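Side-chain contacts in regulatory protein AsnC (Escherichia coli, PDB 2CG4), which regulates transcription by binding DNA, activating asnA and controlling its own gene, and represses gidA expression after transcription: residues E15-N20 and A26-Q31; G103-F108 and E137-L142; I107-M112 and N125-I130. The protein carries 1 engineered substitution. All blocks are in the same frame, centred on the assembly; numbering follows the deposited sequence.

Interaction 1: E15-N20 and A26-Q31; sequences EALMGN and AELAKQ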
loop_
_atom_site.group_PDB
_atom_site.type_symbol
_atom_site.label_atom_id
_atom_site.label_comp_id
_atom_site.label_asym_id
_atom_site.label_seq_id
_atom_site.Cartn_x
_atom_site.Cartn_y
_atom_site.Cartn_z
ATOM N N GLU A 15 -33.236 -5.188 -26.565
ATOM C CA GLU A 15 -33.936 -5.155 -25.284
ATOM C C GLU A 15 -34.936 -6.311 -25.144
ATOM O O GLU A 15 -34.908 -7.058 -24.161
ATOM C CB GLU A 15 -34.652 -3.822 -25.093
ATOM C CG GLU A 15 -34.901 -3.477 -23.634
ATOM C CD GLU A 15 -36.024 -2.474 -23.449
ATOM O OE1 GLU A 15 -36.686 -2.514 -22.388
ATOM O OE2 GLU A 15 -36.244 -1.646 -24.359
ATOM N N ALA A 16 -35.812 -6.453 -26.134
ATOM C CA ALA A 16 -36.741 -7.576 -26.190
ATOM C C ALA A 16 -36.077 -8.951 -26.023
ATOM O O ALA A 16 -36.496 -9.729 -25.164
ATOM C CB ALA A 16 -37.541 -7.528 -27.472
ATOM N N LEU A 17 -35.065 -9.250 -26.841
ATOM C CA LEU A 17 -34.499 -10.605 -26.905
ATOM C C LEU A 17 -33.446 -10.824 -25.826
ATOM O O LEU A 17 -32.932 -11.939 -25.645
ATOM C CB LEU A 17 -33.874 -10.888 -28.278
ATOM C CG LEU A 17 -34.751 -10.917 -29.536
ATOM C CD1 LEU A 17 -33.877 -11.069 -30.771
ATOM C CD2 LEU A 17 -35.792 -12.035 -29.474
ATOM N N MET A 18 -33.107 -9.753 -25.120
ATOM C CA MET A 18 -32.153 -9.854 -24.039
ATOM C C MET A 18 -32.865 -10.283 -22.765
ATOM O O MET A 18 -32.271 -10.927 -21.901
ATOM C CB MET A 18 -31.391 -8.536 -23.859
ATOM C CG MET A 18 -30.043 -8.524 -24.569
ATOM S SD MET A 18 -29.172 -6.942 -24.532
ATOM C CE MET A 18 -30.257 -5.966 -23.478
ATOM N N GLY A 19 -34.150 -9.938 -22.676
ATOM C CA GLY A 19 -35.008 -10.356 -21.570
ATOM C C GLY A 19 -35.640 -11.720 -21.794
ATOM O O GLY A 19 -35.912 -12.450 -20.838
ATOM N N ASN A 20 -35.874 -12.069 -23.056
ATOM C CA ASN A 20 -36.366 -13.397 -23.412
ATOM C C ASN A 20 -36.031 -13.729 -24.863
ATOM O O ASN A 20 -36.539 -13.091 -25.788
ATOM C CB ASN A 20 -37.882 -13.490 -23.171
ATOM C CG ASN A 20 -38.422 -14.924 -23.265
ATOM O OD1 ASN A 20 -37.777 -15.828 -23.803
ATOM N ND2 ASN A 20 -39.622 -15.126 -22.745
ATOM N N ALA A 26 -42.758 -12.288 -34.641
ATOM C CA ALA A 26 -44.036 -11.801 -35.145
ATOM C C ALA A 26 -44.744 -10.913 -34.126
ATOM O O ALA A 26 -45.668 -10.176 -34.475
ATOM C CB ALA A 26 -44.926 -12.970 -35.547
ATOM N N GLU A 27 -44.306 -10.988 -32.870
ATOM C CA GLU A 27 -44.802 -10.095 -31.819
ATOM C C GLU A 27 -44.056 -8.757 -31.815
ATOM O O GLU A 27 -44.624 -7.715 -31.477
ATOM C CB GLU A 27 -44.687 -10.763 -30.444
ATOM C CG GLU A 27 -45.445 -10.044 -29.332
ATOM C CD GLU A 27 -44.581 -9.790 -28.107
ATOM O OE1 GLU A 27 -43.764 -8.841 -28.137
ATOM O OE2 GLU A 27 -44.719 -10.539 -27.111
ATOM N N LEU A 28 -42.782 -8.797 -32.187
ATOM C CA LEU A 28 -41.965 -7.589 -32.255
ATOM C C LEU A 28 -42.302 -6.764 -33.502
ATOM O O LEU A 28 -42.262 -5.528 -33.477
ATOM C CB LEU A 28 -40.475 -7.950 -32.216
ATOM C CG LEU A 28 -40.009 -8.753 -30.995
ATOM C CD1 LEU A 28 -38.647 -9.397 -31.231
ATOM C CD2 LEU A 28 -39.990 -7.878 -29.746
ATOM N N ALA A 29 -42.639 -7.461 -34.586
ATOM C CA ALA A 29 -43.167 -6.828 -35.793
ATOM C C ALA A 29 -44.402 -5.987 -35.485
ATOM O O ALA A 29 -44.458 -4.806 -35.828
ATOM C CB ALA A 29 -43.484 -7.881 -36.845
ATOM N N LYS A 30 -45.384 -6.603 -34.832
ATOM C CA LYS A 30 -46.558 -5.886 -34.346
ATOM C C LYS A 30 -46.166 -4.693 -33.474
ATOM O O LYS A 30 -46.798 -3.638 -33.531
ATOM C CB LYS A 30 -47.475 -6.834 -33.564
ATOM C CG LYS A 30 -48.869 -6.279 -33.289
ATOM C CD LYS A 30 -49.793 -6.484 -34.482
ATOM C CE LYS A 30 -50.947 -5.491 -34.473
ATOM N NZ LYS A 30 -51.702 -5.517 -35.759
ATOM N N GLN A 31 -45.117 -4.865 -32.675
ATOM C CA GLN A 31 -44.762 -3.891 -31.646
ATOM C C GLN A 31 -44.020 -2.678 -32.209
ATOM O O GLN A 31 -44.228 -1.551 -31.759
ATOM C CB GLN A 31 -43.928 -4.555 -30.548
ATOM C CG GLN A 31 -44.123 -3.941 -29.173
ATOM C CD GLN A 31 -42.837 -3.885 -28.373
ATOM O OE1 GLN A 31 -42.435 -4.871 -27.751
ATOM N NE2 GLN A 31 -42.184 -2.726 -28.385
#

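Interaction 2: G103-F108 and E137-L142; sequences GHYSIF and ETLIVL. With ASN (asparagine), chain C; ASN (asparagine), chain B.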
loop_
_atom_site.group_PDB
_atom_site.type_symbol
_atom_site.label_atom_id
_atom_site.label_comp_id
_atom_site.label_asym_id
_atom_site.label_seq_id
_atom_site.Cartn_x
_atom_site.Cartn_y
_atom_site.Cartn_z
ATOM N N GLY A 103 -3.472 -0.528 -12.767
ATOM C CA GLY A 103 -3.277 -0.773 -11.329
ATOM C C GLY A 103 -2.170 -1.743 -10.944
ATOM O O GLY A 103 -1.226 -1.934 -11.701
ATOM N N HIS A 104 -2.288 -2.364 -9.767
ATOM C CA HIS A 104 -1.179 -3.126 -9.168
ATOM C C HIS A 104 -0.901 -4.481 -9.823
ATOM O O HIS A 104 0.244 -4.926 -9.869
ATOM C CB HIS A 104 -1.397 -3.347 -7.661
ATOM C CG HIS A 104 -1.378 -2.088 -6.854
ATOM N ND1 HIS A 104 -2.529 -1.415 -6.499
ATOM C CD2 HIS A 104 -0.350 -1.375 -6.334
ATOM C CE1 HIS A 104 -2.210 -0.341 -5.798
ATOM N NE2 HIS A 104 -0.894 -0.293 -5.684
ATOM N N TYR A 105 -1.957 -5.146 -10.291
ATOM C CA TYR A 105 -1.896 -6.560 -10.634
ATOM C C TYR A 105 -1.528 -6.718 -12.108
ATOM O O TYR A 105 -1.905 -5.877 -12.929
ATOM C CB TYR A 105 -3.247 -7.229 -10.368
ATOM C CG TYR A 105 -3.760 -7.113 -8.950
ATOM C CD1 TYR A 105 -4.975 -6.491 -8.675
ATOM C CD2 TYR A 105 -3.037 -7.629 -7.885
ATOM C CE1 TYR A 105 -5.452 -6.390 -7.365
ATOM C CE2 TYR A 105 -3.497 -7.538 -6.595
ATOM C CZ TYR A 105 -4.702 -6.911 -6.333
ATOM O OH TYR A 105 -5.149 -6.820 -5.028
ATOM N N SER A 106 -0.804 -7.795 -12.437
ATOM C CA SER A 106 -0.570 -8.181 -13.831
ATOM C C SER A 106 -1.824 -8.751 -14.516
ATOM O O SER A 106 -2.190 -8.348 -15.636
ATOM C CB SER A 106 0.572 -9.204 -13.930
ATOM O OG SER A 106 1.596 -8.972 -12.962
ATOM N N ILE A 107 -2.462 -9.708 -13.847
ATOM C CA ILE A 107 -3.735 -10.272 -14.302
ATOM C C ILE A 107 -4.756 -10.173 -13.173
ATOM O O ILE A 107 -4.406 -10.315 -12.002
ATOM C CB ILE A 107 -3.585 -11.741 -14.731
ATOM C CG1 ILE A 107 -2.223 -11.965 -15.409
ATOM C CG2 ILE A 107 -4.728 -12.144 -15.658
ATOM C CD1 ILE A 107 -1.952 -13.378 -15.815
ATOM N N PHE A 108 -6.005 -9.897 -13.525
ATOM C CA PHE A 108 -7.092 -9.889 -12.563
ATOM C C PHE A 108 -8.129 -10.909 -13.053
ATOM O O PHE A 108 -8.613 -10.807 -14.174
ATOM C CB PHE A 108 -7.689 -8.473 -12.475
ATOM C CG PHE A 108 -8.629 -8.264 -11.319
ATOM C CD1 PHE A 108 -8.194 -8.422 -10.006
ATOM C CD2 PHE A 108 -9.943 -7.876 -11.541
ATOM C CE1 PHE A 108 -9.054 -8.222 -8.932
ATOM C CE2 PHE A 108 -10.819 -7.669 -10.471
ATOM C CZ PHE A 108 -10.367 -7.846 -9.164
ATOM N N GLU A 137 -3.395 -12.274 -4.705
ATOM C CA GLU A 137 -4.206 -11.613 -3.664
ATOM C C GLU A 137 -5.654 -11.827 -4.019
ATOM O O GLU A 137 -6.118 -11.301 -5.028
ATOM C CB GLU A 137 -3.940 -10.120 -3.635
ATOM C CG GLU A 137 -2.753 -9.704 -2.802
ATOM C CD GLU A 137 -2.367 -8.256 -3.044
ATOM O OE1 GLU A 137 -1.185 -8.013 -3.375
ATOM O OE2 GLU A 137 -3.246 -7.368 -2.913
ATOM N N THR A 138 -6.367 -12.620 -3.229
ATOM C CA THR A 138 -7.727 -12.950 -3.602
ATOM C C THR A 138 -8.767 -12.184 -2.744
ATOM O O THR A 138 -8.635 -12.114 -1.516
ATOM C CB THR A 138 -7.958 -14.497 -3.693
ATOM O OG1 THR A 138 -8.753 -14.967 -2.608
ATOM C CG2 THR A 138 -6.653 -15.248 -3.702
ATOM N N LEU A 139 -9.751 -11.577 -3.423
ATOM C CA LEU A 139 -10.838 -10.789 -2.794
ATOM C C LEU A 139 -12.152 -11.585 -2.751
ATOM O O LEU A 139 -12.866 -11.675 -3.746
ATOM C CB LEU A 139 -11.092 -9.495 -3.571
ATOM C CG LEU A 139 -10.051 -8.369 -3.600
ATOM C CD1 LEU A 139 -8.708 -8.844 -4.181
ATOM C CD2 LEU A 139 -10.603 -7.217 -4.415
ATOM N N ILE A 140 -12.470 -12.158 -1.598
ATOM C CA ILE A 140 -13.589 -13.070 -1.503
ATOM C C ILE A 140 -14.900 -12.298 -1.530
ATOM O O ILE A 140 -15.071 -11.299 -0.809
ATOM C CB ILE A 140 -13.477 -13.952 -0.245
ATOM C CG1 ILE A 140 -12.297 -14.916 -0.399
ATOM C CG2 ILE A 140 -14.774 -14.710 0.021
ATOM C CD1 ILE A 140 -12.531 -16.286 0.206
ATOM N N VAL A 141 -15.817 -12.741 -2.392
ATOM C CA VAL A 141 -17.131 -12.125 -2.488
ATOM C C VAL A 141 -17.995 -12.634 -1.350
ATOM O O VAL A 141 -18.151 -13.846 -1.147
ATOM C CB VAL A 141 -17.825 -12.383 -3.863
ATOM C CG1 VAL A 141 -19.114 -11.608 -3.955
ATOM C CG2 VAL A 141 -16.905 -11.996 -5.020
ATOM N N LEU A 142 -18.548 -11.694 -0.593
ATOM C CA LEU A 142 -19.345 -12.033 0.566
ATOM C C LEU A 142 -20.788 -11.752 0.222
ATOM O O LEU A 142 -21.701 -12.352 0.778
ATOM C CB LEU A 142 -18.868 -11.242 1.788
ATOM C CG LEU A 142 -17.490 -11.681 2.313
ATOM C CD1 LEU A 142 -16.976 -10.803 3.444
ATOM C CD2 LEU A 142 -17.510 -13.131 2.745
HETATM N N ASN C . -2.358 -14.200 -0.251
HETATM C CA ASN C . -2.875 -15.240 -1.188
HETATM C C ASN C . -4.143 -14.817 -1.879
HETATM O O ASN C . -5.045 -14.233 -1.267
HETATM C CB ASN C . -3.098 -16.558 -0.469
HETATM C CG ASN C . -1.811 -17.180 -0.021
HETATM O OD1 ASN C . -0.916 -17.435 -0.828
HETATM N ND2 ASN C . -1.695 -17.411 1.274
HETATM O OXT ASN C . -4.255 -15.045 -3.077
HETATM N N ASN B . -0.784 -3.325 -13.985
HETATM C CA ASN B . -0.179 -2.898 -15.281
HETATM C C ASN B . -0.140 -1.402 -15.436
HETATM O O ASN B . -1.097 -0.695 -15.098
HETATM C CB ASN B . -0.916 -3.516 -16.456
HETATM C CG ASN B . -0.729 -5.000 -16.520
HETATM O OD1 ASN B . 0.398 -5.495 -16.588
HETATM N ND2 ASN B . -1.829 -5.730 -16.477
HETATM O OXT ASN B . 0.878 -0.891 -15.886
#

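Interaction 3: I107-M112 and N125-I130; sequences IFIKVM and NKIQTI. With ASN (asparagine), chain C.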
loop_
_atom_site.group_PDB
_atom_site.type_symbol
_atom_site.label_atom_id
_atom_site.label_comp_id
_atom_site.label_asym_id
_atom_site.label_seq_id
_atom_site.Cartn_x
_atom_site.Cartn_y
_atom_site.Cartn_z
ATOM N N ILE A 107 -2.462 -9.708 -13.847
ATOM C CA ILE A 107 -3.735 -10.272 -14.302
ATOM C C ILE A 107 -4.756 -10.173 -13.173
ATOM O O ILE A 107 -4.406 -10.315 -12.002
ATOM C CB ILE A 107 -3.585 -11.741 -14.731
ATOM C CG1 ILE A 107 -2.223 -11.965 -15.409
ATOM C CG2 ILE A 107 -4.728 -12.144 -15.658
ATOM C CD1 ILE A 107 -1.952 -13.378 -15.815
ATOM N N PHE A 108 -6.005 -9.897 -13.525
ATOM C CA PHE A 108 -7.092 -9.889 -12.563
ATOM C C PHE A 108 -8.129 -10.909 -13.053
ATOM O O PHE A 108 -8.613 -10.807 -14.174
ATOM C CB PHE A 108 -7.689 -8.473 -12.475
ATOM C CG PHE A 108 -8.629 -8.264 -11.319
ATOM C CD1 PHE A 108 -8.194 -8.422 -10.006
ATOM C CD2 PHE A 108 -9.943 -7.876 -11.541
ATOM C CE1 PHE A 108 -9.054 -8.222 -8.932
ATOM C CE2 PHE A 108 -10.819 -7.669 -10.471
ATOM C CZ PHE A 108 -10.367 -7.846 -9.164
ATOM N N ILE A 109 -8.440 -11.902 -12.233
ATOM C CA ILE A 109 -9.267 -13.018 -12.660
ATOM C C ILE A 109 -10.399 -13.225 -11.675
ATOM O O ILE A 109 -10.286 -12.865 -10.512
ATOM C CB ILE A 109 -8.467 -14.357 -12.789
ATOM C CG1 ILE A 109 -8.091 -14.893 -11.410
ATOM C CG2 ILE A 109 -7.227 -14.182 -13.677
ATOM C CD1 ILE A 109 -7.216 -16.162 -11.438
ATOM N N LYS A 110 -11.496 -13.794 -12.166
ATOM C CA LYS A 110 -12.538 -14.347 -11.312
ATOM C C LYS A 110 -12.420 -15.856 -11.261
ATOM O O LYS A 110 -12.289 -16.499 -12.302
ATOM C CB LYS A 110 -13.909 -13.977 -11.852
ATOM C CG LYS A 110 -14.916 -13.683 -10.788
ATOM C CD LYS A 110 -16.304 -13.720 -11.369
ATOM C CE LYS A 110 -17.322 -13.095 -10.415
ATOM N NZ LYS A 110 -18.646 -12.986 -11.096
ATOM N N VAL A 111 -12.442 -16.423 -10.055
ATOM C CA VAL A 111 -12.660 -17.852 -9.929
ATOM C C VAL A 111 -13.893 -18.161 -9.096
ATOM O O VAL A 111 -14.172 -17.495 -8.103
ATOM C CB VAL A 111 -11.392 -18.621 -9.455
ATOM C CG1 VAL A 111 -10.166 -17.736 -9.553
ATOM C CG2 VAL A 111 -11.565 -19.199 -8.064
ATOM N N MET A 112 -14.639 -19.162 -9.552
ATOM C CA MET A 112 -15.901 -19.567 -8.950
ATOM C C MET A 112 -15.731 -20.933 -8.311
ATOM O O MET A 112 -15.405 -21.905 -8.997
ATOM C CB MET A 112 -16.975 -19.646 -10.028
ATOM C CG MET A 112 -17.371 -18.303 -10.604
ATOM S SD MET A 112 -18.121 -17.252 -9.353
ATOM C CE MET A 112 -19.651 -18.121 -9.041
ATOM N N ASN A 125 -2.765 -25.553 -5.611
ATOM C CA ASN A 125 -2.392 -26.665 -6.473
ATOM C C ASN A 125 -2.544 -26.394 -7.966
ATOM O O ASN A 125 -1.875 -27.037 -8.777
ATOM C CB ASN A 125 -3.157 -27.922 -6.076
ATOM C CG ASN A 125 -2.747 -28.433 -4.716
ATOM O OD1 ASN A 125 -1.565 -28.674 -4.458
ATOM N ND2 ASN A 125 -3.717 -28.582 -3.829
ATOM N N LYS A 126 -3.408 -25.447 -8.327
ATOM C CA LYS A 126 -3.636 -25.143 -9.739
ATOM C C LYS A 126 -3.120 -23.770 -10.159
ATOM O O LYS A 126 -2.495 -23.633 -11.216
ATOM C CB LYS A 126 -5.116 -25.293 -10.102
ATOM C CG LYS A 126 -5.636 -26.723 -9.998
ATOM C CD LYS A 126 -7.152 -26.760 -10.150
ATOM C CE LYS A 126 -7.711 -28.164 -9.979
ATOM N NZ LYS A 126 -9.041 -28.308 -10.640
ATOM N N ILE A 127 -3.379 -22.754 -9.341
ATOM C CA ILE A 127 -3.025 -21.380 -9.699
ATOM C C ILE A 127 -1.596 -21.037 -9.265
ATOM O O ILE A 127 -0.810 -20.493 -10.040
ATOM C CB ILE A 127 -4.030 -20.351 -9.102
ATOM C CG1 ILE A 127 -5.413 -20.516 -9.735
ATOM C CG2 ILE A 127 -3.523 -18.924 -9.282
ATOM C CD1 ILE A 127 -6.527 -19.802 -8.985
ATOM N N GLN A 128 -1.271 -21.363 -8.020
ATOM C CA GLN A 128 -0.018 -20.948 -7.399
ATOM C C GLN A 128 1.158 -21.803 -7.870
ATOM O O GLN A 128 2.333 -21.446 -7.668
ATOM C CB GLN A 128 -0.154 -21.095 -5.893
ATOM C CG GLN A 128 0.475 -20.005 -5.091
ATOM C CD GLN A 128 -0.412 -19.551 -3.945
ATOM O OE1 GLN A 128 -0.829 -18.399 -3.896
ATOM N NE2 GLN A 128 -0.699 -20.457 -3.018
ATOM N N THR A 129 0.837 -22.948 -8.465
ATOM C CA THR A 129 1.858 -23.819 -9.028
ATOM C C THR A 129 2.303 -23.276 -10.375
ATOM O O THR A 129 3.363 -23.644 -10.857
ATOM C CB THR A 129 1.373 -25.285 -9.184
ATOM O OG1 THR A 129 0.093 -25.312 -9.827
ATOM C CG2 THR A 129 1.263 -25.965 -7.828
ATOM N N ILE A 130 1.497 -22.397 -10.977
ATOM C CA ILE A 130 1.897 -21.723 -12.210
ATOM C C ILE A 130 3.164 -20.910 -11.962
ATOM O O ILE A 130 3.182 -19.968 -11.155
ATOM C CB ILE A 130 0.791 -20.805 -12.768
ATOM C CG1 ILE A 130 -0.346 -21.628 -13.383
ATOM C CG2 ILE A 130 1.360 -19.837 -13.803
ATOM C CD1 ILE A 130 -1.600 -20.818 -13.640
HETATM N N ASN C . -2.358 -14.200 -0.251
HETATM C CA ASN C . -2.875 -15.240 -1.188
HETATM C C ASN C . -4.143 -14.817 -1.879
HETATM O O ASN C . -5.045 -14.233 -1.267
HETATM C CB ASN C . -3.098 -16.558 -0.469
HETATM C CG ASN C . -1.811 -17.180 -0.021
HETATM O OD1 ASN C . -0.916 -17.435 -0.828
HETATM N ND2 ASN C . -1.695 -17.411 1.274
HETATM O OXT ASN C . -4.255 -15.045 -3.077
#

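Interaction 1: E15-N20 and A26-Q31
Leu28 meets Ala16 and Leu17 through its two methyl branches. CD2 of Leu28 lies 3.4 Å from CB of Ala16, which is close for two methyl groups. CD1 of Leu28 comes within 4.3 Å of Leu17 CD2, a looser touch. The contact is therefore apolar, with no hydrogen bond between the segments. The CB atoms of Ala16 and Leu28 each point toward the opposite helix. Leu17 starts out at an angle, and the end of its side chain then swings in toward Leu28. In Leu28, CG sits beside the backbone N and anti to the carbonyl carbon (chi1 -58°), which turns it toward helix 8-19. With chi2 near 164° the two methyls end at Ala16 and Leu17. The small Ala16 lets the backbones come near, its CA lying 8.0 Å from the CA of Leu28. The partners belong to helices 8-19 and 25-32. The second of these is the first helix of the predicted helix-turn-helix motif, so the contact joins that motif to the helix before it. Helix 36-49, the other helix of the motif, closes the apolar cluster with Val43 on Leu17 and Ile39 on Leu28, and Ile57 of the second subunit also packs on Leu17. Beyond Ala16 and Leu17 the first helix ends and a short loop follows. Asn20 leaves helical geometry, although its N still bonds to Ala16 O at 3.2 Å. Its side-chain OD1 accepts a hydrogen bond from Arg22 N, which makes an Asx turn, and its carbonyl O bonds to the hydroxyl of Thr23.

Interaction 2: G103-F108 and E137-L142
Tyr105 and Glu137 meet through one hydrogen bond, given by Tyr105 OH to Glu137 OE2 at 2.9 Å. The hydroxyl approaches from above the carboxylate plane, 58° out of it. The carboxylate sits at the edge of the ring, with its CD near the ring plane, and the two flat groups are turned 72° apart. Glu137 OE2 also lies 3.7 Å from Tyr105 CE2, so ring carbon and hydroxyl both border the acid. The glutamate chain is extended beyond CG and crosses the tyrosine at about a right angle. This is the close part of the contact. Both residues also pack on Ile75 of strand 68-76, which runs between strands 107-113 and 133-147. The antiparallel sheet, in the order 95-101, 107-113, 68-76, 133-147, and the helices on it form the ferredoxin-like domain of the Lrp/AsnC family. On the sheet face turned to the second subunit the fit is looser. Leu139 CD1 stays 4.2 Å from Tyr105 OH, and the Phe108 ring only comes near. On the outer side, exposed His104 has its ND1 7.0 Å from Glu137 OE2, with no bond between them. A classic beta bulge, with Ser106 and Ile107 facing Ile74, leads from the loop into strand 107-113. The loop's carbonyls hold an asparagine: the ligand N (chain B) bonds to Gly103 O at 2.7 Å and also to Tyr105 O, and its ND2 bonds to Ser106 O. Beside Glu137, Thr138 N binds the O of the other asparagine (chain C) at 2.9 Å, with an N-H...O angle of 157°.

Interaction 3: I107-M112 and N125-I130
Ile109 and Val111 both reach the same methyl group, CD1 of Ile127. Ile109 is the first of the two along the strand. Its side chain starts toward the helix and extends to its end, where CD1 stands 4.4 Å from Ile127 CD1. This is a methyl-to-methyl touch. Lys110 lies on the other face of the strand, and its NZ bonds to Tyr99 OH of the second subunit. Val111 returns to the helix side. Its CG1 is 4.2 Å from Ile127 CD1, slightly nearer than the isoleucine. The chi1 of Val111 is -13°, so CG1 almost eclipses the backbone N in the model, an unusual setting. Ile127 therefore bridges two residues that are two apart in sequence, on the same face of the strand. Its own chain is extended (chi2 166°), which carries CD1 out from the helix backbone to meet them. The contact is buried, wholly apolar and not tight. Just past Ile127 the chain turns: a type I turn runs from Ile127 to Ile130, closed by Ile130 N to Ile127 O at 3.1 Å. Thr129 OG1 bonds to Asn125 O at 2.8 Å, from well above the carbonyl plane. Helix 116-127 lies on one face of the antiparallel sheet, where Ile109 also packs on Ile72 and Ile74 of strand 68-76 and on Ala98 of strand 95-101. Helix 82-90 packs on the same side, with its Leu89 meeting Ile130.

Interaction 1 lies in the DNA-binding part of the chain, and interactions 2 and 3 lie in the ligand-binding domain. The centre of interaction 1 is about 39 Å from that of interaction 2 and about 40 Å from that of interaction 3, with no touch between them. Interactions 2 and 3 are neighbours, with centres about 10 Å apart, and share Ile107 and Phe108 on strand 107-113. Both lie near the asparagine of chain C. That ligand sits between subunits: Thr136 and Thr138 bind it from this chain, and Gly103, Tyr105 and Ser106 of the fourth subunit from the other side. All three contacts also touch the second subunit.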